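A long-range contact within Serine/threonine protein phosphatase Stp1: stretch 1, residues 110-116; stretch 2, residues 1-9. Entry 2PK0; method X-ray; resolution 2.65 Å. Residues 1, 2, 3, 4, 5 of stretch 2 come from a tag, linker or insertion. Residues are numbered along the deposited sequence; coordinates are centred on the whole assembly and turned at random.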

# COMPACT_ATOMS: atom_id res chain seq x y z
N ALA A 110 -7.76 4.37 6.03
CA ALA A 110 -8.80 5.35 6.29
C ALA A 110 -8.34 6.29 7.40
O ALA A 110 -7.68 5.85 8.35
CB ALA A 110 -10.06 4.67 6.71
N ILE A 111 -8.69 7.58 7.28
CA ILE A 111 -8.25 8.58 8.24
C ILE A 111 -9.43 9.09 9.03
O ILE A 111 -10.27 9.80 8.50
CB ILE A 111 -7.60 9.80 7.56
CG1 ILE A 111 -6.46 9.41 6.64
CG2 ILE A 111 -7.08 10.76 8.60
CD1 ILE A 111 -5.99 10.57 5.77
N VAL A 112 -9.47 8.74 10.32
CA VAL A 112 -10.52 9.19 11.22
C VAL A 112 -9.93 10.19 12.23
O VAL A 112 -9.14 9.81 13.10
CB VAL A 112 -11.11 8.01 11.99
CG1 VAL A 112 -12.28 8.46 12.86
CG2 VAL A 112 -11.53 6.95 11.04
N GLY A 113 -10.32 11.45 12.10
CA GLY A 113 -9.67 12.52 12.86
C GLY A 113 -8.20 12.59 12.54
O GLY A 113 -7.82 12.83 11.39
N ASP A 114 -7.36 12.35 13.54
CA ASP A 114 -5.91 12.22 13.32
C ASP A 114 -5.38 10.79 13.54
O ASP A 114 -4.17 10.57 13.67
CB ASP A 114 -5.12 13.22 14.16
CG ASP A 114 -5.48 13.18 15.63
OD1 ASP A 114 -6.24 12.29 16.07
OD2 ASP A 114 -5.00 14.06 16.36
N ASN A 115 -6.31 9.84 13.58
CA ASN A 115 -5.96 8.43 13.60
C ASN A 115 -6.09 7.83 12.20
O ASN A 115 -6.92 8.25 11.40
CB ASN A 115 -6.86 7.66 14.58
CG ASN A 115 -6.52 7.93 16.03
OD1 ASN A 115 -5.60 7.31 16.59
ND2 ASN A 115 -7.26 8.84 16.65
N ILE A 116 -5.25 6.86 11.91
CA ILE A 116 -5.41 6.04 10.73
C ILE A 116 -5.71 4.62 11.17
O ILE A 116 -5.29 4.19 12.25
CB ILE A 116 -4.15 6.02 9.82
CG1 ILE A 116 -2.91 5.72 10.64
CG2 ILE A 116 -3.96 7.34 9.12
CD1 ILE A 116 -1.82 5.11 9.84
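Stretch 2 (1-9) ARKKYMEIS

Contact between the N-terminal segment, residues 1-9, and the hairpin at 110-116 of the same chain, touching residues at least 103 positions apart in sequence. In stretch 1, strand 110-112 runs into a type II' beta turn from Val-112 to Asn-115, and the chain returns as a strand at 115-116. The turn is closed by a reciprocal pair of backbone hydrogen bonds, Val-112 N to Asn-115 O at 2.8 Å and Asn-115 N to Val-112 O at 2.9 Å. Gly-113 occupies the turn with phi/psi of 59/-117, a positive phi that by itself favours glycine.

Stretch 2 is extended almost throughout. Residues 2-5, which like Ala-1 derive from the expression tag, form an irregular but stretched lead-in, and a regular strand begins at Met-6 and continues beyond Ser-9. The lead-in passes the turn first: the CA atoms of Gly-113 and Lys-3 are 5.1 Å apart, and those of Asp-114 and Lys-4 are 6.0 Å apart. Met-6 and Ile-8 follow and meet Ile-111, so the segment advances from the turn toward the strand that leads into it. No backbone-to-backbone hydrogen bond joins the two stretches; side chains carry the polar contact, and the interface buries 403 Å² summed over both sides.

Charged contacts centre on Asp-114, whose side chain (chi1 p) starts toward stretch 2 and meets two tag residues. The Arg-2 guanidinium approaches edge-on: NE donates to Asp-114 OD2 at 2.9 Å and, in a weak bond, to Asp-114 OD1 at 3.0 Å, while Arg-2 NH2 donates to Asp-114 OD1 at 2.9 Å. Both carboxylate oxygens are therefore engaged by one arginine. Lys-4 NZ adds a second salt bridge, 3.0 Å from Asp-114 OD2, so this oxygen is shared between two cationic side chains. Asn-115 starts sideways, but its end comes nearer, leaving ND2 3.3 Å from Arg-2 NH2 near the guanidinium plane; as both nitrogens are donors, this is proximity without a hydrogen bond.

Apolar contacts follow along the strand. Alternation in the extended chain turns Lys-4, Met-6 and Ile-8 toward stretch 1, whereas CA-to-CB of Lys-3 points away and the side chains of Glu-7 and Ser-9 lie out of reach. Met-6 bridges the turn and the strand before it: its SD lies 3.7 Å from Ile-111 CG2, while its CE is 3.9 Å from Asp-114 CA and 3.9 Å from Gly-113 O. Met-6 thus packs against the same aspartate whose carboxylate binds Arg-2 and Lys-4. Ile-8 makes a looser contact, its CD1 4.4 Å from Ile-111 CD1. Ile-111 (chi1 m, chi2 t) touches both: its CD1, 4.4 Å from Ile-8 CD1, is also 4.1 Å from Met-6 SD.

At the turn itself the backbones come close without bonding, Gly-113 C lying 3.8 Å from Arg-2 O. An ideal CB on Gly-113 would point toward stretch 2, 3.6 Å from Arg-2 N and likewise 3.6 Å from Ala-1 N.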

# COMPACT_ATOMS: atom_id res chain seq x y z
N ALA A 1 -12.33 12.45 17.01
CA ALA A 1 -12.85 13.77 17.46
C ALA A 1 -11.71 14.77 17.73
O ALA A 1 -11.75 15.53 18.70
CB ALA A 1 -13.73 13.60 18.71
N ARG A 2 -10.70 14.75 16.86
CA ARG A 2 -9.57 15.69 16.92
C ARG A 2 -9.21 16.15 15.52
O ARG A 2 -8.31 15.59 14.89
CB ARG A 2 -8.34 15.02 17.55
CG ARG A 2 -8.01 15.41 18.99
CD ARG A 2 -6.65 14.84 19.37
NE ARG A 2 -6.48 13.51 18.78
CZ ARG A 2 -6.69 12.36 19.40
NH1 ARG A 2 -7.05 12.34 20.67
NH2 ARG A 2 -6.53 11.23 18.75
N LYS A 3 -9.91 17.17 15.02
CA LYS A 3 -9.77 17.60 13.63
C LYS A 3 -8.38 18.14 13.28
O LYS A 3 -7.89 19.06 13.94
CB LYS A 3 -10.86 18.62 13.26
N LYS A 4 -7.75 17.53 12.28
CA LYS A 4 -6.47 18.00 11.71
C LYS A 4 -6.63 18.16 10.22
O LYS A 4 -7.15 17.27 9.56
CB LYS A 4 -5.35 16.99 11.95
CG LYS A 4 -4.99 16.76 13.39
CD LYS A 4 -3.88 17.65 13.86
CE LYS A 4 -3.37 17.16 15.20
NZ LYS A 4 -2.88 15.76 15.09
N TYR A 5 -6.17 19.27 9.68
CA TYR A 5 -6.12 19.44 8.23
C TYR A 5 -4.98 18.58 7.68
O TYR A 5 -3.90 18.53 8.25
CB TYR A 5 -5.96 20.92 7.85
N MET A 6 -5.27 17.86 6.60
CA MET A 6 -4.35 16.88 6.06
C MET A 6 -4.31 16.92 4.55
O MET A 6 -5.35 16.91 3.91
CB MET A 6 -4.74 15.49 6.52
CG MET A 6 -3.96 15.06 7.72
SD MET A 6 -4.55 13.50 8.32
CE MET A 6 -4.22 13.71 10.08
N GLU A 7 -3.10 16.94 3.99
CA GLU A 7 -2.96 17.02 2.54
C GLU A 7 -2.59 15.65 2.01
O GLU A 7 -1.65 15.02 2.52
CB GLU A 7 -1.90 18.06 2.14
CG GLU A 7 -1.95 18.38 0.67
CD GLU A 7 -0.74 19.18 0.17
OE1 GLU A 7 0.12 19.59 0.99
OE2 GLU A 7 -0.65 19.37 -1.09
N ILE A 8 -3.32 15.19 0.99
CA ILE A 8 -3.03 13.89 0.37
C ILE A 8 -2.43 14.06 -1.03
O ILE A 8 -2.94 14.85 -1.83
CB ILE A 8 -4.32 13.05 0.27
CG1 ILE A 8 -4.93 12.80 1.65
CG2 ILE A 8 -4.07 11.71 -0.44
CD1 ILE A 8 -6.29 12.01 1.58
N SER A 9 -1.37 13.32 -1.34
CA SER A 9 -0.80 13.33 -2.69
C SER A 9 -0.65 11.91 -3.26
O SER A 9 0.00 11.06 -2.65
CB SER A 9 0.57 14.01 -2.65
OG SER A 9 1.11 14.20 -3.94